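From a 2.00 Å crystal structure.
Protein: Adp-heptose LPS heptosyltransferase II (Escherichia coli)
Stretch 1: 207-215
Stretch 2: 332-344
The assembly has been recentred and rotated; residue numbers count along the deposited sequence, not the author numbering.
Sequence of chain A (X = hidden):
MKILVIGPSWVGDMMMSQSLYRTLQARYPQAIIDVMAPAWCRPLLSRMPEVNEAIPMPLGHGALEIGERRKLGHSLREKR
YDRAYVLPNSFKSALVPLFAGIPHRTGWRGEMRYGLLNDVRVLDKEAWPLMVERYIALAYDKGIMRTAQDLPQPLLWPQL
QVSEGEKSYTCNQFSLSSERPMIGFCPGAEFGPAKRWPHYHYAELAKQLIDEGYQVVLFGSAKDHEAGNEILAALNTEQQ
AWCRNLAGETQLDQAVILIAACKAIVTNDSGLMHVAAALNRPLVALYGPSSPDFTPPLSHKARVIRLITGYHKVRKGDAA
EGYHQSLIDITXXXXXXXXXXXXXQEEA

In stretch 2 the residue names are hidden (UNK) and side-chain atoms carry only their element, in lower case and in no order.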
# COMPACT_ATOMS: atom_id res chain seq x y z
N LYS A 207 -24.49 -8.21 2.66
CA LYS A 207 -25.94 -8.27 2.84
C LYS A 207 -26.34 -7.50 4.09
O LYS A 207 -27.33 -6.76 4.09
CB LYS A 207 -26.41 -9.72 3.00
CG LYS A 207 -26.16 -10.59 1.80
CD LYS A 207 -26.62 -12.01 2.04
CE LYS A 207 -26.31 -12.88 0.84
NZ LYS A 207 -26.59 -14.32 1.08
N GLN A 208 -25.57 -7.68 5.15
CA GLN A 208 -25.83 -7.00 6.41
C GLN A 208 -25.68 -5.48 6.29
O GLN A 208 -26.47 -4.72 6.84
CB GLN A 208 -24.86 -7.50 7.48
CG GLN A 208 -24.96 -8.98 7.79
CD GLN A 208 -26.16 -9.32 8.65
OE1 GLN A 208 -27.29 -9.38 8.16
NE2 GLN A 208 -25.92 -9.51 9.94
N LEU A 209 -24.65 -5.05 5.57
CA LEU A 209 -24.39 -3.62 5.38
C LEU A 209 -25.43 -2.95 4.49
O LEU A 209 -25.88 -1.84 4.77
CB LEU A 209 -22.98 -3.40 4.80
CG LEU A 209 -21.82 -3.64 5.78
CD1 LEU A 209 -20.48 -3.60 5.05
CD2 LEU A 209 -21.88 -2.60 6.88
N ILE A 210 -25.81 -3.63 3.42
CA ILE A 210 -26.81 -3.10 2.51
C ILE A 210 -28.13 -2.97 3.26
O ILE A 210 -28.92 -2.05 3.03
CB ILE A 210 -26.98 -4.03 1.30
CG1 ILE A 210 -25.71 -3.97 0.45
CG2 ILE A 210 -28.22 -3.65 0.50
CD1 ILE A 210 -25.64 -5.00 -0.64
N ASP A 211 -28.36 -3.89 4.19
CA ASP A 211 -29.58 -3.85 4.97
C ASP A 211 -29.54 -2.68 5.96
O ASP A 211 -30.59 -2.21 6.39
CB ASP A 211 -29.78 -5.17 5.72
CG ASP A 211 -31.08 -5.20 6.50
OD1 ASP A 211 -32.15 -5.04 5.87
OD2 ASP A 211 -31.03 -5.39 7.73
N GLU A 212 -28.34 -2.22 6.31
CA GLU A 212 -28.19 -1.09 7.22
C GLU A 212 -28.26 0.25 6.50
O GLU A 212 -28.16 1.31 7.13
CB GLU A 212 -26.86 -1.16 7.98
CG GLU A 212 -26.76 -2.27 8.99
CD GLU A 212 -25.50 -2.18 9.83
OE1 GLU A 212 -24.65 -1.30 9.58
OE2 GLU A 212 -25.35 -3.01 10.76
N GLY A 213 -28.39 0.22 5.18
CA GLY A 213 -28.48 1.46 4.42
C GLY A 213 -27.21 1.87 3.69
O GLY A 213 -27.13 2.98 3.16
N TYR A 214 -26.22 0.98 3.65
CA TYR A 214 -24.96 1.26 2.96
C TYR A 214 -24.93 0.58 1.60
O TYR A 214 -25.79 -0.24 1.28
CB TYR A 214 -23.78 0.73 3.80
CG TYR A 214 -23.52 1.49 5.08
CD1 TYR A 214 -22.75 2.67 5.07
CD2 TYR A 214 -24.05 1.06 6.30
CE1 TYR A 214 -22.53 3.38 6.25
CE2 TYR A 214 -23.83 1.77 7.48
CZ TYR A 214 -23.07 2.93 7.44
OH TYR A 214 -22.86 3.65 8.59
N GLN A 215 -23.96 0.95 0.77
CA GLN A 215 -23.75 0.31 -0.51
C GLN A 215 -22.31 -0.20 -0.41
O GLN A 215 -21.51 0.36 0.35
CB GLN A 215 -23.92 1.28 -1.69
CG GLN A 215 -22.89 2.40 -1.79
CD GLN A 215 -23.04 3.18 -3.08
OE1 GLN A 215 -22.87 2.64 -4.17
NE2 GLN A 215 -23.39 4.46 -2.96
N UNK A 332 -18.84 -12.91 10.07
CA UNK A 332 -19.26 -11.61 9.52
C UNK A 332 -19.85 -10.74 10.63
O UNK A 332 -19.75 -9.52 10.59
c UNK A 332 -19.77 -13.31 7.98
c UNK A 332 -19.39 -14.01 9.26
c UNK A 332 -20.30 -12.00 8.48
N UNK A 333 -20.47 -11.38 11.63
CA UNK A 333 -21.06 -10.65 12.74
C UNK A 333 -19.99 -9.97 13.59
O UNK A 333 -20.18 -8.84 14.03
c UNK A 333 -22.69 -10.85 14.70
c UNK A 333 -21.91 -11.58 13.61
o UNK A 333 -24.43 -9.99 13.27
n UNK A 333 -23.38 -8.53 14.62
c UNK A 333 -23.58 -9.74 14.13
N UNK A 334 -18.87 -10.65 13.82
CA UNK A 334 -17.79 -10.06 14.60
C UNK A 334 -17.26 -8.82 13.88
O UNK A 334 -17.08 -7.76 14.48
n UNK A 334 -14.55 -12.72 16.30
n UNK A 334 -13.63 -11.87 18.22
c UNK A 334 -16.65 -11.07 14.80
c UNK A 334 -14.24 -12.86 17.58
n UNK A 334 -14.52 -13.98 18.22
c UNK A 334 -14.28 -11.52 15.50
c UNK A 334 -15.43 -10.52 15.53
N UNK A 335 -17.04 -8.96 12.57
CA UNK A 335 -16.54 -7.87 11.74
C UNK A 335 -17.54 -6.72 11.67
O UNK A 335 -17.17 -5.55 11.77
c UNK A 335 -16.21 -8.37 10.31
c UNK A 335 -15.73 -7.22 9.43
c UNK A 335 -15.13 -9.45 10.38
N UNK A 336 -18.81 -7.06 11.50
CA UNK A 336 -19.86 -6.05 11.41
C UNK A 336 -19.91 -5.19 12.68
O UNK A 336 -20.08 -3.98 12.60
c UNK A 336 -22.43 -5.78 11.15
c UNK A 336 -22.29 -4.80 9.99
c UNK A 336 -23.70 -6.61 11.01
c UNK A 336 -21.22 -6.72 11.19
N UNK A 337 -19.77 -5.84 13.83
CA UNK A 337 -19.79 -5.14 15.11
C UNK A 337 -18.63 -4.16 15.23
O UNK A 337 -18.80 -3.04 15.73
c UNK A 337 -19.74 -6.14 16.26
c UNK A 337 -21.00 -7.83 17.65
c UNK A 337 -21.09 -6.74 16.60
o UNK A 337 -21.70 -8.85 17.51
o UNK A 337 -20.23 -7.65 18.62
N UNK A 338 -17.45 -4.59 14.80
CA UNK A 338 -16.27 -3.73 14.86
C UNK A 338 -16.44 -2.57 13.88
O UNK A 338 -16.04 -1.43 14.17
c UNK A 338 -13.74 -3.73 14.54
c UNK A 338 -15.02 -4.53 14.48
o UNK A 338 -12.98 -4.48 16.66
c UNK A 338 -13.27 -3.48 15.96
o UNK A 338 -13.21 -2.31 16.38
N UNK A 339 -17.02 -2.86 12.72
CA UNK A 339 -17.24 -1.86 11.69
C UNK A 339 -18.25 -0.80 12.13
O UNK A 339 -17.97 0.39 12.03
c UNK A 339 -17.61 -1.75 9.09
c UNK A 339 -16.16 -1.37 8.81
c UNK A 339 -17.69 -2.55 10.40
c UNK A 339 -18.16 -2.59 7.94
N UNK A 340 -19.41 -1.21 12.62
CA UNK A 340 -20.41 -0.23 13.05
C UNK A 340 -19.87 0.70 14.13
O UNK A 340 -20.27 1.87 14.20
n UNK A 340 -23.05 -2.74 12.72
c UNK A 340 -21.68 -0.93 13.56
o UNK A 340 -22.61 -1.01 11.36
c UNK A 340 -22.49 -1.57 12.44
N UNK A 341 -18.96 0.20 14.96
CA UNK A 341 -18.39 1.01 16.03
C UNK A 341 -17.54 2.15 15.46
O UNK A 341 -17.67 3.30 15.88
c UNK A 341 -17.54 0.15 16.95
N UNK A 342 -16.68 1.81 14.50
CA UNK A 342 -15.82 2.81 13.87
C UNK A 342 -16.65 3.77 13.03
O UNK A 342 -16.31 4.95 12.90
c UNK A 342 -13.69 1.27 13.67
c UNK A 342 -12.87 0.55 12.60
c UNK A 342 -12.79 2.15 14.54
c UNK A 342 -14.77 2.13 12.99
N UNK A 343 -17.73 3.27 12.44
CA UNK A 343 -18.59 4.12 11.63
C UNK A 343 -19.28 5.14 12.52
O UNK A 343 -19.47 6.29 12.12
c UNK A 343 -19.63 3.27 10.88
c UNK A 343 -20.09 1.46 9.21
c UNK A 343 -19.09 2.51 9.66
c UNK A 343 -18.81 3.49 8.53
N UNK A 344 -19.64 4.73 13.74
CA UNK A 344 -20.29 5.63 14.69
C UNK A 344 -19.34 6.75 15.10
O UNK A 344 -19.71 7.92 15.11
c UNK A 344 -22.75 6.18 16.61
c UNK A 344 -20.74 4.85 15.93
c UNK A 344 -21.35 5.72 17.04
c UNK A 344 -21.42 4.94 18.34

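Position 332 has three side-chain carbons that close a ring onto its own backbone N; CB points toward stretch 1 but nothing comes within 4.5 Å. This is Pro332. At 333, three carbons end in one O and one N, the amide chain of Gln333. Its CB lies sideways, yet its end comes nearer, with OE1 3.7 Å from NE2 of Gln208.

Position 334 carries three carbons, a nitrogen, then a carbon bearing two more nitrogens: a guanidinium, hence Arg334, out of reach of stretch 1. At 335, one carbon bears two others, the fork of Val335, buried but also out of reach.

Four carbons forked at the second define 336. Two methyl ends at that fork, rather than one longer arm, make it Leu336. Its CB points toward stretch 1, and CD1 lies 3.8 Å from CD2 of Leu209 and 3.6 Å from OE2 of Glu212, while CD2 lies 3.8 Å from NE2 of Gln208.

Position 337 has three carbons ending in two oxygens and points away: Glu337, whose OE2 accepts a weak bond from Gln333 NE2 (3.4 Å, 151°) one turn back. Position 338 has the same carboxylate pattern, out of reach, and is Glu338.

At 339, four carbons again fork at the second, giving Leu339; CD2 packs 3.8 Å from CD1 of Leu209. Position 340 has two carbons, the second carrying one O and one N, which reads as Asn340. ND2 donates to OE2 of Glu212 (3.0 Å, 144°). OD1 stands 2.7 Å from OE1 of Glu212.

A lone carbon at 341 gives Ala341, out of reach. Four carbons forked at the second recur at 342, 343 and 344. The first, out of reach, is Leu342; the second approaches the Tyr214 ring obliquely and is Leu343, with CD1 3.8 Å from CZ and 3.6 Å from OH of Tyr214; the third lies sideways without contact and is Leu344.

The contact therefore follows the helix repeat: 336, 339, 340 and 343 present one side to stretch 1. The helix axes approach to 11.2 Å at 38°, with Leu209 packed against Leu336 and Leu339 between them, and the side chains of Gln208 and Glu212 also reaching Leu336. The helix of stretch 1 gives way to a Schellman motif at Gly213, whose positive phi (103°) calls for glycine; Tyr214 N bonds back to Leu209 O (3.1 Å). Beyond this turn, Tyr214 meets Leu343, while Glu212 adds the polar link to Asn340. In all, 368 Å² is buried.

Stretch 2, residues 332-344: PQRVLEELNALLL
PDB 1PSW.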